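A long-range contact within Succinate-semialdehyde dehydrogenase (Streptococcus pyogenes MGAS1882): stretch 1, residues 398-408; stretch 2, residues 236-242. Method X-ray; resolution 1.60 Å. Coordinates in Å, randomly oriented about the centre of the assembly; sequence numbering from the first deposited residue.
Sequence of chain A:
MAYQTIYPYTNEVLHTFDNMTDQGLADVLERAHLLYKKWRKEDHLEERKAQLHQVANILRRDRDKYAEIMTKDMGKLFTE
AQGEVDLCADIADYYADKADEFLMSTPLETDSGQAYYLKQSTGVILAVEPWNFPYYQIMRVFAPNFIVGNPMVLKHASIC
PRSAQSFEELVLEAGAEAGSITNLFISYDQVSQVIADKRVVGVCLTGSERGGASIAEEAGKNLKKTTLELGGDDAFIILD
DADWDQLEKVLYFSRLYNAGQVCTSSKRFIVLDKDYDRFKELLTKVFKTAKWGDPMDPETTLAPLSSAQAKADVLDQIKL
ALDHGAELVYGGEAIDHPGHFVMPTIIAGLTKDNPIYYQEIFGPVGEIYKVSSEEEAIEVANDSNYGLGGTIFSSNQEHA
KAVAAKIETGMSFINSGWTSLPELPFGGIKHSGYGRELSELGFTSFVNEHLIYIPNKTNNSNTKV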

# COMPACT_ATOMS: atom_id res chain seq x y z
N GLU A 398 -25.97 20.17 3.89
CA GLU A 398 -26.12 19.20 2.80
C GLU A 398 -25.45 19.68 1.51
O GLU A 398 -24.87 18.88 0.78
CB GLU A 398 -27.59 18.84 2.58
CG GLU A 398 -28.14 17.94 3.68
CD GLU A 398 -27.35 16.66 3.83
OE1 GLU A 398 -27.21 15.92 2.83
OE2 GLU A 398 -26.86 16.38 4.94
N HIS A 399 -25.51 20.99 1.26
CA HIS A 399 -24.82 21.62 0.13
C HIS A 399 -23.32 21.41 0.25
O HIS A 399 -22.65 20.98 -0.71
CB HIS A 399 -25.16 23.12 0.09
CG HIS A 399 -24.67 23.84 -1.13
ND1 HIS A 399 -24.77 25.21 -1.27
CD2 HIS A 399 -24.10 23.40 -2.28
CE1 HIS A 399 -24.27 25.58 -2.43
NE2 HIS A 399 -23.86 24.49 -3.07
N ALA A 400 -22.78 21.70 1.43
CA ALA A 400 -21.35 21.54 1.69
C ALA A 400 -20.89 20.10 1.51
O ALA A 400 -19.85 19.85 0.89
CB ALA A 400 -21.02 22.03 3.09
N LYS A 401 -21.64 19.15 2.06
CA LYS A 401 -21.28 17.73 1.97
C LYS A 401 -21.34 17.24 0.53
O LYS A 401 -20.53 16.41 0.12
CB LYS A 401 -22.22 16.89 2.83
CG LYS A 401 -22.01 17.08 4.32
CD LYS A 401 -23.22 16.58 5.11
CE LYS A 401 -23.41 15.08 4.96
NZ LYS A 401 -24.65 14.58 5.61
N ALA A 402 -22.31 17.74 -0.23
CA ALA A 402 -22.49 17.30 -1.61
C ALA A 402 -21.34 17.78 -2.49
O ALA A 402 -20.82 17.02 -3.31
CB ALA A 402 -23.82 17.80 -2.16
N VAL A 403 -20.93 19.03 -2.31
CA VAL A 403 -19.77 19.55 -3.03
C VAL A 403 -18.48 18.84 -2.60
O VAL A 403 -17.65 18.49 -3.44
CB VAL A 403 -19.63 21.07 -2.87
CG1 VAL A 403 -18.37 21.55 -3.56
CG2 VAL A 403 -20.85 21.76 -3.47
N ALA A 404 -18.32 18.61 -1.30
CA ALA A 404 -17.13 17.93 -0.79
C ALA A 404 -16.91 16.58 -1.48
O ALA A 404 -15.79 16.24 -1.86
CB ALA A 404 -17.23 17.74 0.73
N ALA A 405 -17.99 15.82 -1.65
CA ALA A 405 -17.89 14.49 -2.25
C ALA A 405 -17.42 14.57 -3.69
O ALA A 405 -16.80 13.63 -4.20
CB ALA A 405 -19.24 13.77 -2.18
N LYS A 406 -17.69 15.69 -4.35
CA LYS A 406 -17.28 15.86 -5.74
C LYS A 406 -15.81 16.24 -5.91
O LYS A 406 -15.30 16.23 -7.03
CB LYS A 406 -18.18 16.88 -6.44
CG LYS A 406 -19.62 16.40 -6.56
CD LYS A 406 -20.50 17.46 -7.20
CE LYS A 406 -21.92 16.94 -7.38
NZ LYS A 406 -22.81 18.03 -7.88
N ILE A 407 -15.14 16.58 -4.82
CA ILE A 407 -13.73 16.96 -4.90
C ILE A 407 -12.83 15.73 -4.87
O ILE A 407 -13.01 14.84 -4.01
CB ILE A 407 -13.30 17.92 -3.76
CG1 ILE A 407 -14.28 19.10 -3.65
CG2 ILE A 407 -11.90 18.45 -4.01
CD1 ILE A 407 -14.48 19.85 -4.97
N GLU A 408 -11.89 15.67 -5.80
CA GLU A 408 -10.91 14.59 -5.87
C GLU A 408 -9.78 14.89 -4.89
O GLU A 408 -8.78 15.53 -5.25
CB GLU A 408 -10.37 14.45 -7.30
CG GLU A 408 -11.44 13.98 -8.28
CD GLU A 408 -10.93 13.85 -9.70
OE1 GLU A 408 -9.93 14.52 -10.04
OE2 GLU A 408 -11.54 13.09 -10.47
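Stretch 2, residues 236-242: FIILDDA

Stretch 1 continues a helix begun earlier in the chain; Ile407 and Glu408 lie in loop beyond it. Stretch 2 finishes a strand at Ile238 and then folds through a type I turn from Leu239 to Ala242, closed by Ala242 N to Leu239 O at 3.1 Å. The pairing runs in opposite senses: the first contact residue of the helix meets the turn, and the loop after the helix meets the strand, so the two chains pass each other antiparallel in order. His399, Val403 and Ile407 stand four residues apart, the first step one turn of helix and the second reaching into the loop, and each directs its CA-to-CB bond toward stretch 2.

Glu398 is out of reach of stretch 2, and its OE2 forms a salt bridge with Lys401 NZ at 2.9 Å. His399, with chi1 t, makes the polar contact. Its ND1 donates to Asp241 OD2 at 2.7 Å, with a nearly straight N-H...O angle of 166°, and the acceptor lies near the ring plane, where a ring nitrogen can address it. Asp240 also comes to the ring edge, OD1 lying 3.5 Å from His399 CE1; its CA-to-CB bond points sideways, but the carboxylate end comes nearer. One face of the imidazole is covered by Leu239, whose CD1 sits 3.7 Å from the centroid of the His399 ring in a CH-pi contact, 17° off the normal. The turn thus supplies carboxylates to the edge and a methyl to the face.

One helical turn on, Val403 CG2 packs against the same methyl, Leu239 CD1, at 3.7 Å, so Leu239 bridges two successive turns. Past the helix, Ile407 CD1 meets Ile237 CD1 at 3.7 Å. The rule is a polar anchor at the turn, continued by buried aliphatic contacts toward the strand.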

# COMPACT_ATOMS: atom_id res chain seq x y z
N PHE A 236 -9.74 25.79 -1.20
CA PHE A 236 -10.63 26.31 -0.18
C PHE A 236 -11.73 27.00 -1.00
O PHE A 236 -11.50 28.07 -1.55
CB PHE A 236 -9.83 27.30 0.69
CG PHE A 236 -10.58 27.89 1.88
CD1 PHE A 236 -11.65 28.75 1.70
CD2 PHE A 236 -10.13 27.65 3.18
CE1 PHE A 236 -12.31 29.32 2.79
CE2 PHE A 236 -10.77 28.22 4.28
CZ PHE A 236 -11.85 29.05 4.09
N ILE A 237 -12.89 26.35 -1.10
CA ILE A 237 -13.94 26.75 -2.04
C ILE A 237 -15.06 27.49 -1.32
O ILE A 237 -15.71 26.94 -0.43
CB ILE A 237 -14.53 25.54 -2.76
CG1 ILE A 237 -13.43 24.65 -3.35
CG2 ILE A 237 -15.50 25.99 -3.85
CD1 ILE A 237 -13.95 23.36 -3.98
N ILE A 238 -15.26 28.75 -1.71
CA ILE A 238 -16.28 29.59 -1.08
C ILE A 238 -17.56 29.55 -1.91
O ILE A 238 -17.63 30.16 -2.98
CB ILE A 238 -15.76 31.03 -0.94
CG1 ILE A 238 -14.44 31.04 -0.17
CG2 ILE A 238 -16.79 31.92 -0.25
CD1 ILE A 238 -13.81 32.40 -0.09
N LEU A 239 -18.56 28.83 -1.43
CA LEU A 239 -19.81 28.67 -2.17
C LEU A 239 -20.70 29.90 -2.07
O LEU A 239 -20.43 30.83 -1.29
CB LEU A 239 -20.58 27.43 -1.70
CG LEU A 239 -19.82 26.11 -1.82
CD1 LEU A 239 -20.73 24.93 -1.55
CD2 LEU A 239 -19.19 25.99 -3.19
N ASP A 240 -21.76 29.91 -2.87
CA ASP A 240 -22.64 31.07 -2.97
C ASP A 240 -23.43 31.37 -1.70
O ASP A 240 -24.03 32.44 -1.56
CB ASP A 240 -23.57 30.95 -4.19
CG ASP A 240 -24.46 29.72 -4.15
OD1 ASP A 240 -24.46 28.97 -3.15
OD2 ASP A 240 -25.20 29.49 -5.13
N ASP A 241 -23.43 30.42 -0.76
CA ASP A 241 -24.13 30.59 0.51
C ASP A 241 -23.19 30.57 1.72
O ASP A 241 -23.60 30.25 2.83
CB ASP A 241 -25.23 29.53 0.67
CG ASP A 241 -24.71 28.12 0.52
OD1 ASP A 241 -23.48 27.94 0.46
OD2 ASP A 241 -25.54 27.18 0.45
N ALA A 242 -21.92 30.89 1.48
CA ALA A 242 -20.94 30.96 2.56
C ALA A 242 -21.32 31.99 3.62
O ALA A 242 -21.89 33.03 3.29
CB ALA A 242 -19.56 31.28 2.00